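PDB 4HKT: inositol 2-dehydrogenase from Sinorhizobium meliloti, which catalyses the NAD-dependent oxidation of myo-inositol to 2-keto-myo-inositol (scyllo-inosose), the first step in breaking myo-inositol down to acetyl-CoA. Local coordinates for residues V159-K163 / A202-D208; D171-F177 / I226-R230; F177-R181 / A310-A315; T192-L198 / Y209-I215; G235-R239 / A251-R255. All blocks are in the same frame, centred on the assembly; numbering follows the deposited sequence.

Contact 1. Residues V159-K163 / A202-D208. With EDO (1,2-ethanediol), chain Y.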
# COMPACT_ATOMS: atom_id res chain seq x y z
N VAL B 159 -28.83 12.32 -20.20
CA VAL B 159 -30.25 12.23 -19.88
C VAL B 159 -31.06 11.27 -20.76
O VAL B 159 -31.94 10.56 -20.26
CB VAL B 159 -30.87 13.65 -19.84
CG1 VAL B 159 -32.39 13.58 -19.89
CG2 VAL B 159 -30.38 14.37 -18.58
N ASP B 160 -30.81 11.25 -22.08
CA ASP B 160 -31.58 10.36 -22.98
C ASP B 160 -31.38 8.87 -22.57
O ASP B 160 -32.33 8.06 -22.55
CB ASP B 160 -31.23 10.59 -24.47
CG ASP B 160 -29.74 10.44 -24.77
OD1 ASP B 160 -28.96 10.18 -23.83
OD2 ASP B 160 -29.33 10.61 -25.94
N TYR B 161 -30.17 8.53 -22.17
CA TYR B 161 -29.88 7.19 -21.66
C TYR B 161 -30.59 6.98 -20.30
O TYR B 161 -31.24 5.96 -20.08
CB TYR B 161 -28.37 6.99 -21.49
CG TYR B 161 -28.09 5.61 -20.97
CD1 TYR B 161 -27.81 4.54 -21.84
CD2 TYR B 161 -28.18 5.34 -19.60
CE1 TYR B 161 -27.61 3.25 -21.36
CE2 TYR B 161 -27.95 4.07 -19.10
CZ TYR B 161 -27.68 3.02 -19.97
OH TYR B 161 -27.48 1.77 -19.46
N ILE B 162 -30.44 7.94 -19.40
CA ILE B 162 -31.13 7.85 -18.09
C ILE B 162 -32.60 7.51 -18.21
O ILE B 162 -33.09 6.56 -17.57
CB ILE B 162 -30.90 9.11 -17.28
CG1 ILE B 162 -29.44 9.08 -16.80
CG2 ILE B 162 -31.89 9.19 -16.11
CD1 ILE B 162 -28.93 10.38 -16.31
N LYS B 163 -33.32 8.25 -19.06
CA LYS B 163 -34.76 8.03 -19.25
C LYS B 163 -35.14 6.65 -19.70
O LYS B 163 -36.24 6.23 -19.44
CB LYS B 163 -35.36 9.07 -20.21
CG LYS B 163 -35.56 10.40 -19.52
CD LYS B 163 -35.93 11.52 -20.47
CE LYS B 163 -36.27 12.77 -19.66
NZ LYS B 163 -36.23 14.02 -20.47
N ALA B 202 -29.96 17.88 -13.52
CA ALA B 202 -30.62 17.30 -14.70
C ALA B 202 -30.96 15.82 -14.54
O ALA B 202 -31.89 15.33 -15.16
CB ALA B 202 -29.77 17.51 -15.96
N ILE B 203 -30.21 15.10 -13.71
CA ILE B 203 -30.54 13.70 -13.40
C ILE B 203 -31.84 13.64 -12.61
O ILE B 203 -32.75 12.85 -12.94
CB ILE B 203 -29.38 13.01 -12.64
CG1 ILE B 203 -28.14 13.00 -13.54
CG2 ILE B 203 -29.76 11.58 -12.26
CD1 ILE B 203 -26.85 12.57 -12.85
N GLY B 204 -31.93 14.47 -11.58
CA GLY B 204 -33.16 14.60 -10.81
C GLY B 204 -34.35 15.02 -11.64
O GLY B 204 -35.45 14.48 -11.50
N ASP B 205 -34.16 15.99 -12.52
CA ASP B 205 -35.25 16.44 -13.40
C ASP B 205 -35.73 15.28 -14.29
O ASP B 205 -36.91 15.19 -14.62
CB ASP B 205 -34.80 17.62 -14.29
CG ASP B 205 -34.52 18.89 -13.48
OD1 ASP B 205 -35.03 19.04 -12.33
OD2 ASP B 205 -33.77 19.75 -14.00
N ALA B 206 -34.81 14.40 -14.66
CA ALA B 206 -35.19 13.21 -15.44
C ALA B 206 -35.88 12.11 -14.60
O ALA B 206 -36.24 11.08 -15.12
CB ALA B 206 -33.96 12.63 -16.15
N GLY B 207 -36.05 12.33 -13.31
CA GLY B 207 -36.68 11.31 -12.46
C GLY B 207 -35.75 10.25 -11.86
O GLY B 207 -36.23 9.21 -11.39
N ASP B 208 -34.45 10.53 -11.82
CA ASP B 208 -33.47 9.56 -11.35
C ASP B 208 -32.69 10.16 -10.16
O ASP B 208 -32.85 11.30 -9.81
CB ASP B 208 -32.52 9.16 -12.49
CG ASP B 208 -31.85 7.82 -12.27
OD1 ASP B 208 -32.22 7.05 -11.31
OD2 ASP B 208 -30.92 7.52 -13.07
C1 EDO Y . -35.06 6.57 -14.50
O1 EDO Y . -36.18 5.69 -14.31
C2 EDO Y . -35.48 7.66 -15.47
O2 EDO Y . -36.53 8.44 -14.89
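Two short helices of the C-terminal domain pack side by side here, joined by apolar side chains. Val159 starts the walk: its CG2 lies 4.1 Å from CB of Ala202, and its CG1 4.2 Å from CB of Ala206. One turn on, Ile162 is the most covered residue of the contact. Its CD1 reaches CG1 of Ile203 (3.9 Å), while its CG2 sits between CB of Ala206 (4.0 Å) and OD2 of Asp208 (3.6 Å); Asp208 also accepts, through OD1, a bond from the backbone N of Ile168. Lys163 brings its aliphatic chain close, CE 4.2 Å from CB of Ala206. The helix facing it ends in a Schellman motif, with Gly207 at positive phi and two backbone bonds, Gly207 N to Gly204 O (2.9 Å) and Asp208 N to Ile203 O (3.1 Å). At this turn a 1,2-ethanediol, probably from the crystallisation liquor, donates from O2 to Ala206 O (2.7 Å). Small alanines receive branched Val159 and Ile162, and no hydrogen bond joins the 159-163 and 202-208 segments, so packing of apolar side chains makes the contact.

Contact 2. Residues D171-F177 / I226-R230. With EDO (1,2-ethanediol), chain X.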
# COMPACT_ATOMS: atom_id res chain seq x y z
N ASP B 171 -29.96 0.21 -13.26
CA ASP B 171 -28.94 0.38 -14.29
C ASP B 171 -27.52 0.21 -13.76
O ASP B 171 -26.67 -0.34 -14.48
CB ASP B 171 -29.04 1.73 -14.98
CG ASP B 171 -27.99 1.90 -16.09
OD1 ASP B 171 -28.14 1.23 -17.12
OD2 ASP B 171 -27.04 2.70 -15.95
N MSE B 172 -27.26 0.70 -12.55
CA MSE B 172 -25.90 0.68 -11.99
C MSE B 172 -25.82 -0.29 -10.83
O MSE B 172 -25.03 -1.23 -10.84
CB MSE B 172 -25.56 2.08 -11.51
CG MSE B 172 -24.17 2.14 -10.90
SE MSE B 172 -23.75 3.97 -10.29
CE MSE B 172 -22.01 3.41 -9.61
N THR B 173 -26.68 -0.09 -9.85
CA THR B 173 -26.58 -0.86 -8.61
C THR B 173 -26.87 -2.34 -8.81
O THR B 173 -26.48 -3.19 -8.03
CB THR B 173 -27.54 -0.30 -7.57
OG1 THR B 173 -27.53 1.11 -7.66
CG2 THR B 173 -27.08 -0.72 -6.17
N ILE B 174 -27.58 -2.63 -9.89
CA ILE B 174 -27.84 -3.99 -10.29
C ILE B 174 -26.60 -4.91 -10.25
O ILE B 174 -26.68 -6.03 -9.80
CB ILE B 174 -28.62 -4.04 -11.66
CG1 ILE B 174 -29.24 -5.42 -11.85
CG2 ILE B 174 -27.77 -3.65 -12.83
CD1 ILE B 174 -30.33 -5.48 -12.89
N HIS B 175 -25.46 -4.45 -10.74
CA HIS B 175 -24.22 -5.19 -10.65
C HIS B 175 -23.81 -5.48 -9.19
O HIS B 175 -23.32 -6.56 -8.88
CB HIS B 175 -23.09 -4.39 -11.27
CG HIS B 175 -23.11 -4.38 -12.76
ND1 HIS B 175 -22.85 -5.50 -13.51
CD2 HIS B 175 -23.29 -3.37 -13.63
CE1 HIS B 175 -22.90 -5.19 -14.79
NE2 HIS B 175 -23.17 -3.90 -14.89
N ASP B 176 -24.01 -4.49 -8.33
CA ASP B 176 -23.70 -4.62 -6.90
C ASP B 176 -24.67 -5.48 -6.14
O ASP B 176 -24.24 -6.18 -5.25
CB ASP B 176 -23.59 -3.27 -6.24
CG ASP B 176 -22.55 -2.39 -6.91
OD1 ASP B 176 -21.40 -2.83 -7.08
OD2 ASP B 176 -22.92 -1.28 -7.33
N PHE B 177 -25.96 -5.46 -6.51
CA PHE B 177 -26.88 -6.47 -5.99
C PHE B 177 -26.44 -7.89 -6.34
O PHE B 177 -26.47 -8.78 -5.49
CB PHE B 177 -28.30 -6.24 -6.46
CG PHE B 177 -28.89 -4.91 -6.04
CD1 PHE B 177 -28.86 -4.50 -4.73
CD2 PHE B 177 -29.52 -4.12 -6.96
CE1 PHE B 177 -29.42 -3.27 -4.34
CE2 PHE B 177 -30.09 -2.92 -6.60
CZ PHE B 177 -30.06 -2.48 -5.28
N ILE B 226 -24.09 -1.26 0.33
CA ILE B 226 -23.67 -0.90 -1.01
C ILE B 226 -23.72 0.62 -1.09
O ILE B 226 -24.71 1.25 -0.70
CB ILE B 226 -24.59 -1.46 -2.10
CG1 ILE B 226 -24.53 -2.96 -2.17
CG2 ILE B 226 -24.24 -0.84 -3.45
CD1 ILE B 226 -25.81 -3.51 -2.78
N SER B 227 -22.65 1.19 -1.61
CA SER B 227 -22.55 2.64 -1.88
C SER B 227 -22.32 2.87 -3.39
O SER B 227 -21.42 2.26 -3.96
CB SER B 227 -21.33 3.15 -1.12
OG SER B 227 -21.12 4.51 -1.24
N ASN B 228 -23.10 3.74 -4.03
CA ASN B 228 -22.92 4.03 -5.46
C ASN B 228 -22.92 5.53 -5.64
O ASN B 228 -23.76 6.21 -5.07
CB ASN B 228 -24.11 3.57 -6.28
CG ASN B 228 -24.16 2.10 -6.60
OD1 ASN B 228 -25.11 1.69 -7.29
ND2 ASN B 228 -23.19 1.31 -6.19
N SER B 229 -22.03 6.02 -6.52
CA SER B 229 -22.04 7.39 -6.99
C SER B 229 -21.82 7.39 -8.51
O SER B 229 -21.01 6.62 -9.06
CB SER B 229 -20.95 8.24 -6.34
OG SER B 229 -20.91 9.57 -6.93
N ARG B 230 -22.58 8.22 -9.19
CA ARG B 230 -22.42 8.34 -10.62
C ARG B 230 -21.12 9.00 -11.09
O ARG B 230 -20.85 8.96 -12.28
CB ARG B 230 -23.61 9.09 -11.22
CG ARG B 230 -24.86 8.25 -11.46
CD ARG B 230 -24.60 7.07 -12.38
NE ARG B 230 -25.83 6.50 -12.89
CZ ARG B 230 -25.90 5.45 -13.68
NH1 ARG B 230 -24.79 4.84 -14.08
NH2 ARG B 230 -27.09 4.99 -14.08
C1 EDO X . -23.84 2.65 -16.59
O1 EDO X . -25.02 2.82 -17.36
C2 EDO X . -24.05 1.68 -15.41
O2 EDO X . -23.07 1.95 -14.40
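This is the helix-on-sheet packing of the C-terminal α/β domain of the Gfo/Idh/MocA family: helix 168-184 packs on one face of the large mixed sheet, here over strand 223-229. The local axes pass 9.3 Å apart and run roughly antiparallel (152°). Asn228 points toward the helix and spends both ends of its amide there. Its OD1 accepts from Thr173 OG1 (2.5 Å), which is also hydrogen-bonded to Ile168 O; its ND2 donates to Asp176 OD2 (2.8 Å) and to the backbone O of Ser227 (3.0 Å). The second oxygen of Asp176 is held by Ser151 on strand 144-152. At the start of the segment, where the helix widens into a pi-type turn, Asp171 OD2 forms a salt bridge with Arg230 NH2 (3.0 Å, nearly linear), while Asp171 OD1 is hydrogen-bonded to Tyr161 OH and Arg230 NH1 forms a salt bridge with Asp153. Asp171 and Arg230 thus each have a second partner. Packing fills the gaps: Phe177 CD1 meets Ile226 CD1 (3.8 Å), Ile226 CG2 meets Asp176 CB (3.8 Å) and Thr173 CG2 (3.9 Å), and Met172, a selenomethionine, fully extended, brings SE to 3.8 Å from Arg230 CD and CE to 3.4 Å from Ser229 O. A 1,2-ethanediol, probably from the crystallisation liquor, lies beside the salt bridge, its O1 donating a very short 2.5 Å hydrogen bond to Asp171 OD2.

Contact 3. Residues F177-R181 / A310-A315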
# COMPACT_ATOMS: atom_id res chain seq x y z
N PHE B 177 -25.96 -5.46 -6.51
CA PHE B 177 -26.88 -6.47 -5.99
C PHE B 177 -26.44 -7.89 -6.34
O PHE B 177 -26.47 -8.78 -5.49
CB PHE B 177 -28.30 -6.24 -6.46
CG PHE B 177 -28.89 -4.91 -6.04
CD1 PHE B 177 -28.86 -4.50 -4.73
CD2 PHE B 177 -29.52 -4.12 -6.96
CE1 PHE B 177 -29.42 -3.27 -4.34
CE2 PHE B 177 -30.09 -2.92 -6.60
CZ PHE B 177 -30.06 -2.48 -5.28
N ASP B 178 -26.11 -8.13 -7.61
CA ASP B 178 -25.53 -9.42 -7.98
C ASP B 178 -24.25 -9.78 -7.19
O ASP B 178 -24.13 -10.90 -6.69
CB ASP B 178 -25.25 -9.51 -9.47
CG ASP B 178 -24.72 -10.87 -9.83
OD1 ASP B 178 -25.49 -11.84 -9.75
OD2 ASP B 178 -23.51 -10.99 -10.14
N MSE B 179 -23.32 -8.85 -7.09
CA MSE B 179 -22.11 -9.04 -6.29
C MSE B 179 -22.42 -9.39 -4.85
O MSE B 179 -21.83 -10.29 -4.27
CB MSE B 179 -21.24 -7.80 -6.42
CG MSE B 179 -19.91 -7.84 -5.67
SE MSE B 179 -18.76 -9.33 -6.29
CE MSE B 179 -18.50 -8.68 -8.12
N ALA B 180 -23.40 -8.71 -4.25
CA ALA B 180 -23.80 -9.04 -2.91
C ALA B 180 -24.29 -10.45 -2.77
O ALA B 180 -23.89 -11.16 -1.84
CB ALA B 180 -24.85 -8.03 -2.40
N ARG B 181 -25.11 -10.91 -3.71
CA ARG B 181 -25.57 -12.30 -3.68
C ARG B 181 -24.38 -13.28 -3.86
O ARG B 181 -24.32 -14.33 -3.19
CB ARG B 181 -26.63 -12.55 -4.77
CG ARG B 181 -27.99 -11.92 -4.47
CD ARG B 181 -29.00 -12.18 -5.57
NE ARG B 181 -29.34 -13.57 -5.61
CZ ARG B 181 -28.93 -14.48 -6.50
NH1 ARG B 181 -28.16 -14.19 -7.54
NH2 ARG B 181 -29.33 -15.73 -6.33
N ALA B 310 -33.02 -12.14 -9.93
CA ALA B 310 -32.77 -11.84 -8.52
C ALA B 310 -32.21 -10.43 -8.29
O ALA B 310 -32.64 -9.73 -7.36
CB ALA B 310 -31.82 -12.90 -7.94
N ALA B 311 -31.28 -10.00 -9.13
CA ALA B 311 -30.70 -8.67 -9.01
C ALA B 311 -31.71 -7.57 -9.30
O ALA B 311 -31.74 -6.56 -8.64
CB ALA B 311 -29.47 -8.57 -9.89
N LEU B 312 -32.58 -7.80 -10.27
CA LEU B 312 -33.64 -6.85 -10.61
C LEU B 312 -34.66 -6.75 -9.49
O LEU B 312 -35.06 -5.66 -9.17
CB LEU B 312 -34.32 -7.26 -11.90
CG LEU B 312 -35.44 -6.35 -12.37
CD1 LEU B 312 -34.89 -4.99 -12.74
CD2 LEU B 312 -36.17 -6.98 -13.55
N ALA B 313 -35.00 -7.87 -8.86
CA ALA B 313 -35.95 -7.86 -7.75
C ALA B 313 -35.37 -7.06 -6.58
O ALA B 313 -36.08 -6.32 -5.93
CB ALA B 313 -36.34 -9.27 -7.33
N LEU B 314 -34.05 -7.16 -6.37
CA LEU B 314 -33.41 -6.32 -5.35
C LEU B 314 -33.48 -4.86 -5.76
O LEU B 314 -33.76 -4.02 -4.91
CB LEU B 314 -31.97 -6.73 -5.08
CG LEU B 314 -31.86 -8.16 -4.53
CD1 LEU B 314 -30.46 -8.70 -4.62
CD2 LEU B 314 -32.32 -8.28 -3.11
N ALA B 315 -33.21 -4.55 -7.04
CA ALA B 315 -33.32 -3.16 -7.48
C ALA B 315 -34.75 -2.63 -7.28
O ALA B 315 -34.93 -1.50 -6.79
CB ALA B 315 -32.85 -2.98 -8.93
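Phe177 and Arg181, one helical turn apart on helix 168-184 of the C-terminal Gfo/Idh/MocA domain, both adopt the m rotamer at chi1 and point toward the late helix 305-324, which this contact brings onto the domain. The local axes cross at 117° and come within 9.2 Å. The Phe177 ring is turned so that Leu314 CB sits over its face, a CH-pi contact 4.0 Å from the centroid, while its CE2 reaches Ala315 CB at 3.6 Å. Leu314, itself m then t, extends its CD1 to 3.9 Å from Arg181 CD. Arg181 runs straight through chi2 and then bends at chi3 (p), which lays its guanidinium over the methyl of Ala310, NE to CB 3.5 Å; its charge is met by Glu187 and Asp307. Asp178, chi1 t, packs CB at 4.3 Å from Ala311 CB and directs its carboxylate to Arg124. At Ala311 the backbones come near, CA of Asp178 and CA of Ala311 being 5.3 Å apart. The join is apolar between the segments, the charged ends being neutralised elsewhere.

Contact 4. Residues T192-L198 / Y209-I215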
# COMPACT_ATOMS: atom_id res chain seq x y z
N THR B 192 -33.09 -2.00 2.30
CA THR B 192 -33.40 -0.65 2.70
C THR B 192 -32.40 0.29 2.03
O THR B 192 -31.19 -0.04 1.89
CB THR B 192 -33.51 -0.51 4.24
OG1 THR B 192 -34.20 0.72 4.57
CG2 THR B 192 -32.17 -0.56 4.87
N ALA B 193 -32.89 1.42 1.55
CA ALA B 193 -32.10 2.27 0.68
C ALA B 193 -32.39 3.74 0.85
O ALA B 193 -33.47 4.13 1.29
CB ALA B 193 -32.37 1.92 -0.76
N THR B 194 -31.39 4.54 0.54
CA THR B 194 -31.56 5.98 0.50
C THR B 194 -31.01 6.47 -0.82
O THR B 194 -30.17 5.81 -1.43
CB THR B 194 -30.81 6.68 1.63
OG1 THR B 194 -29.44 6.31 1.57
CG2 THR B 194 -31.41 6.30 3.01
N ALA B 195 -31.43 7.66 -1.23
CA ALA B 195 -31.01 8.21 -2.52
C ALA B 195 -31.09 9.74 -2.53
O ALA B 195 -31.83 10.34 -1.75
CB ALA B 195 -31.88 7.67 -3.64
N ALA B 196 -30.32 10.34 -3.41
CA ALA B 196 -30.36 11.76 -3.63
C ALA B 196 -29.77 12.09 -5.03
O ALA B 196 -29.16 11.25 -5.72
CB ALA B 196 -29.55 12.48 -2.56
N VAL B 197 -29.92 13.37 -5.36
CA VAL B 197 -29.33 14.02 -6.51
C VAL B 197 -28.34 15.02 -5.97
O VAL B 197 -28.72 16.09 -5.52
CB VAL B 197 -30.42 14.73 -7.31
CG1 VAL B 197 -29.85 15.44 -8.54
CG2 VAL B 197 -31.45 13.70 -7.73
N LEU B 198 -27.07 14.64 -5.97
CA LEU B 198 -26.01 15.46 -5.46
C LEU B 198 -25.08 15.95 -6.58
O LEU B 198 -24.27 16.84 -6.36
CB LEU B 198 -25.14 14.64 -4.49
CG LEU B 198 -25.92 14.08 -3.30
CD1 LEU B 198 -25.07 13.27 -2.37
CD2 LEU B 198 -26.53 15.21 -2.52
N TYR B 209 -31.84 9.34 -9.56
CA TYR B 209 -30.99 9.74 -8.50
C TYR B 209 -29.59 9.46 -8.98
O TYR B 209 -29.38 8.60 -9.86
CB TYR B 209 -31.29 8.89 -7.24
CG TYR B 209 -32.67 9.10 -6.62
CD1 TYR B 209 -32.94 10.23 -5.85
CD2 TYR B 209 -33.68 8.13 -6.74
CE1 TYR B 209 -34.19 10.44 -5.27
CE2 TYR B 209 -34.92 8.32 -6.16
CZ TYR B 209 -35.17 9.48 -5.43
OH TYR B 209 -36.40 9.63 -4.83
N ASP B 210 -28.60 10.09 -8.34
CA ASP B 210 -27.20 9.87 -8.71
C ASP B 210 -26.25 9.41 -7.61
O ASP B 210 -25.08 9.13 -7.88
CB ASP B 210 -26.64 11.12 -9.42
CG ASP B 210 -26.58 12.34 -8.50
OD1 ASP B 210 -26.30 12.21 -7.26
OD2 ASP B 210 -26.81 13.47 -9.05
N SER B 211 -26.75 9.33 -6.38
CA SER B 211 -25.97 8.97 -5.21
C SER B 211 -26.88 8.16 -4.27
O SER B 211 -27.91 8.67 -3.80
CB SER B 211 -25.50 10.23 -4.48
OG SER B 211 -24.77 11.07 -5.36
N VAL B 212 -26.52 6.88 -4.04
CA VAL B 212 -27.42 5.97 -3.34
C VAL B 212 -26.63 5.07 -2.39
O VAL B 212 -25.45 4.76 -2.63
CB VAL B 212 -28.28 5.09 -4.30
CG1 VAL B 212 -29.12 5.93 -5.22
CG2 VAL B 212 -27.43 4.17 -5.15
N SER B 213 -27.32 4.64 -1.35
CA SER B 213 -26.77 3.79 -0.32
C SER B 213 -27.84 2.71 -0.05
O SER B 213 -29.04 3.01 0.02
CB SER B 213 -26.54 4.57 0.95
OG SER B 213 -25.71 5.68 0.79
N VAL B 214 -27.40 1.46 0.07
CA VAL B 214 -28.33 0.34 0.27
C VAL B 214 -27.80 -0.61 1.34
O VAL B 214 -26.63 -0.79 1.44
CB VAL B 214 -28.55 -0.46 -1.01
CG1 VAL B 214 -29.66 -1.48 -0.81
CG2 VAL B 214 -28.92 0.43 -2.18
N ILE B 215 -28.68 -1.14 2.18
CA ILE B 215 -28.37 -2.24 3.07
C ILE B 215 -29.28 -3.42 2.73
O ILE B 215 -30.52 -3.28 2.73
CB ILE B 215 -28.58 -1.92 4.56
CG1 ILE B 215 -27.85 -0.67 5.00
CG2 ILE B 215 -28.14 -3.12 5.41
CD1 ILE B 215 -28.39 -0.11 6.32
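A classic beta bulge interrupts the pairing where Asp210 and Ser211 both face Ala196: Ala196 O accepts from Asp210 N (2.9 Å) and Ser211 N (3.2 Å), and Ala196 N donates to Ser211 O (3.0 Å). Within the bulge the Asp210 side chain turns to the end of segment 192-198, its OD1 taking bonds from Leu198 N (2.9 Å) and Ser211 OG (2.7 Å), while its OD2 receives the backbone N of Ile199 and Asp200. Thr194 and Ser213 exchange bonds (Thr194 N to Ser213 O 2.9 Å, Ser213 N to Thr194 O 3.1 Å), as do Thr192 and Ile215 (Thr192 N to Ile215 O 2.9 Å, Ile215 N to Thr192 O 2.8 Å). Non-hydrogen-bonded pairs, Ala193-Val214 and Ala195-Val212, intervene between successive hydrogen-bonded pairs. The strands are antiparallel neighbours in the mixed sheet of the C-terminal Gfo/Idh/MocA domain. The Ala193, Ala195, Val212 and Val214 face lies against helices 168-184 and 305-324; Ala195 CB also sits over the Tyr209 ring, a CH-pi contact 3.5 Å from its centroid. The Thr192, Thr194, Ser213 and Ile215 face meets a second subunit, where Gln223 of that chain bonds Thr194 OG1 and Ser213 OG.

Contact 5. Residues G235-R239 / A251-R255. With EDO (1,2-ethanediol), chain R.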
# COMPACT_ATOMS: atom_id res chain seq x y z
N GLY B 235 -11.69 8.10 -11.30
CA GLY B 235 -11.93 6.95 -12.16
C GLY B 235 -12.93 5.92 -11.60
O GLY B 235 -13.77 6.23 -10.76
N TYR B 236 -12.85 4.71 -12.14
CA TYR B 236 -13.83 3.70 -11.95
C TYR B 236 -13.54 2.94 -10.65
O TYR B 236 -12.65 2.09 -10.60
CB TYR B 236 -13.82 2.76 -13.14
CG TYR B 236 -15.00 1.84 -13.33
CD1 TYR B 236 -16.28 2.17 -12.87
CD2 TYR B 236 -14.85 0.64 -14.04
CE1 TYR B 236 -17.36 1.34 -13.11
CE2 TYR B 236 -15.91 -0.19 -14.28
CZ TYR B 236 -17.16 0.16 -13.82
OH TYR B 236 -18.21 -0.67 -14.09
N ASP B 237 -14.25 3.32 -9.60
CA ASP B 237 -14.04 2.77 -8.26
C ASP B 237 -14.84 1.50 -8.10
O ASP B 237 -16.02 1.51 -8.26
CB ASP B 237 -14.46 3.83 -7.22
CG ASP B 237 -14.01 3.51 -5.80
OD1 ASP B 237 -13.49 2.39 -5.52
OD2 ASP B 237 -14.21 4.41 -4.95
N GLN B 238 -14.18 0.38 -7.86
CA GLN B 238 -14.83 -0.91 -7.81
C GLN B 238 -14.21 -1.71 -6.68
O GLN B 238 -13.26 -2.46 -6.89
CB GLN B 238 -14.63 -1.69 -9.14
CG GLN B 238 -15.17 -1.03 -10.40
CD GLN B 238 -16.65 -1.24 -10.53
OE1 GLN B 238 -17.10 -2.26 -11.04
NE2 GLN B 238 -17.42 -0.26 -10.08
N ARG B 239 -14.74 -1.55 -5.48
CA ARG B 239 -14.21 -2.26 -4.31
C ARG B 239 -15.21 -3.19 -3.69
O ARG B 239 -16.40 -2.93 -3.69
CB ARG B 239 -13.76 -1.27 -3.27
CG ARG B 239 -12.42 -0.65 -3.61
CD ARG B 239 -12.15 0.42 -2.58
NE ARG B 239 -12.87 1.65 -2.87
CZ ARG B 239 -13.27 2.54 -1.95
NH1 ARG B 239 -13.10 2.30 -0.66
NH2 ARG B 239 -13.87 3.66 -2.32
N ALA B 251 -10.81 -6.87 -2.19
CA ALA B 251 -10.10 -6.64 -3.43
C ALA B 251 -9.97 -5.14 -3.57
O ALA B 251 -10.96 -4.41 -3.51
CB ALA B 251 -10.82 -7.21 -4.61
N GLU B 252 -8.72 -4.71 -3.74
CA GLU B 252 -8.38 -3.31 -3.97
C GLU B 252 -8.74 -2.89 -5.40
O GLU B 252 -8.96 -3.73 -6.29
CB GLU B 252 -6.88 -3.07 -3.69
CG GLU B 252 -5.97 -3.65 -4.78
CD GLU B 252 -4.51 -3.81 -4.37
OE1 GLU B 252 -4.23 -4.30 -3.25
OE2 GLU B 252 -3.63 -3.51 -5.22
N ASN B 253 -8.78 -1.58 -5.60
CA ASN B 253 -9.01 -1.04 -6.94
C ASN B 253 -7.86 -1.39 -7.88
O ASN B 253 -6.71 -1.47 -7.47
CB ASN B 253 -9.14 0.46 -6.87
CG ASN B 253 -10.57 0.89 -6.63
OD1 ASN B 253 -11.51 0.35 -7.22
ND2 ASN B 253 -10.73 1.90 -5.81
N GLN B 254 -8.19 -1.50 -9.15
CA GLN B 254 -7.21 -1.67 -10.21
C GLN B 254 -6.98 -0.35 -10.95
O GLN B 254 -7.88 0.48 -11.11
CB GLN B 254 -7.73 -2.74 -11.20
CG GLN B 254 -7.75 -4.14 -10.63
CD GLN B 254 -6.35 -4.67 -10.44
OE1 GLN B 254 -5.52 -4.55 -11.34
NE2 GLN B 254 -6.07 -5.23 -9.26
N ARG B 255 -5.75 -0.18 -11.42
CA ARG B 255 -5.42 0.95 -12.29
C ARG B 255 -4.56 0.38 -13.46
O ARG B 255 -3.93 -0.68 -13.28
CB ARG B 255 -4.66 1.98 -11.47
CG ARG B 255 -3.49 1.39 -10.71
CD ARG B 255 -2.64 2.47 -10.07
NE ARG B 255 -3.39 3.36 -9.18
CZ ARG B 255 -3.82 3.07 -7.94
NH1 ARG B 255 -3.62 1.87 -7.39
NH2 ARG B 255 -4.50 3.99 -7.26
C1 EDO R . -7.99 1.99 -3.78
O1 EDO R . -8.83 2.94 -4.33
C2 EDO R . -8.92 0.95 -3.25
O2 EDO R . -8.21 -0.24 -3.14
O HOH W 1 -10.53 0.87 -12.09
O HOH W 2 -11.12 -3.51 -8.24
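Both direct hydrogen bonds across the segments involve the side chain of Asn253: OD1 accepts from the backbone N of Gln238 (2.7 Å) and ND2 donates to Asp237 OD1 (2.8 Å). Charge pairing follows within the 235-239 segment, Arg239 NE to Asp237 OD1 and NH2 to OD2, 2.8 Å each, a two-point salt bridge; Arg239 NH2 also pairs with Glu241 of the second subunit. Two waters bridge backbone carbonyls: one donates to Tyr236 O and Gln254 O (2.9 Å each), the other to Gln238 O (2.7 Å) and Glu252 O (2.9 Å). The contact lies at what is, within this chain, the edge of the C-terminal domain's mixed sheet, where strand 237-244 pairs with 248-251 by a hairpin; after Ala251 the chain departs from strand pairing, so a side chain and waters replace direct backbone bonds. At Ala251 the sheet continues antiparallel into a strand of the third subunit, and Arg255 makes a cation-pi contact with Tyr267 of the fourth. A 1,2-ethanediol, probably from the crystallisation liquor, accepts from Asn253 N at O2 (2.9 Å) and from Asn253 ND2 at O1 (2.6 Å), with its C2 3.3 Å from Arg239 CD.

All five contacts involve the C-terminal domain. Contacts 2, 4 and 5 reach its mixed sheet: contacts 2 and 4, centres about 9 Å apart, use neighbouring strands 223-229 and 211-218, while contact 5 lies near the opposite edge, centres about 20 Å apart from contact 4. Contacts 2 and 3 share Phe177, which touches Val214 of contact 4, so helices 168-184 and 305-324 pack on each other and both cover the sheet. Contact 1 (centres about 15 Å apart from contact 4) packs helix 201-205 on helix 159-163. Along the chain, contact 1 crosses contacts 2, 3 and 4; contact 4 nests inside contact 2, and contact 3 encloses 4 and 5, returning late helix 305-324 to the domain.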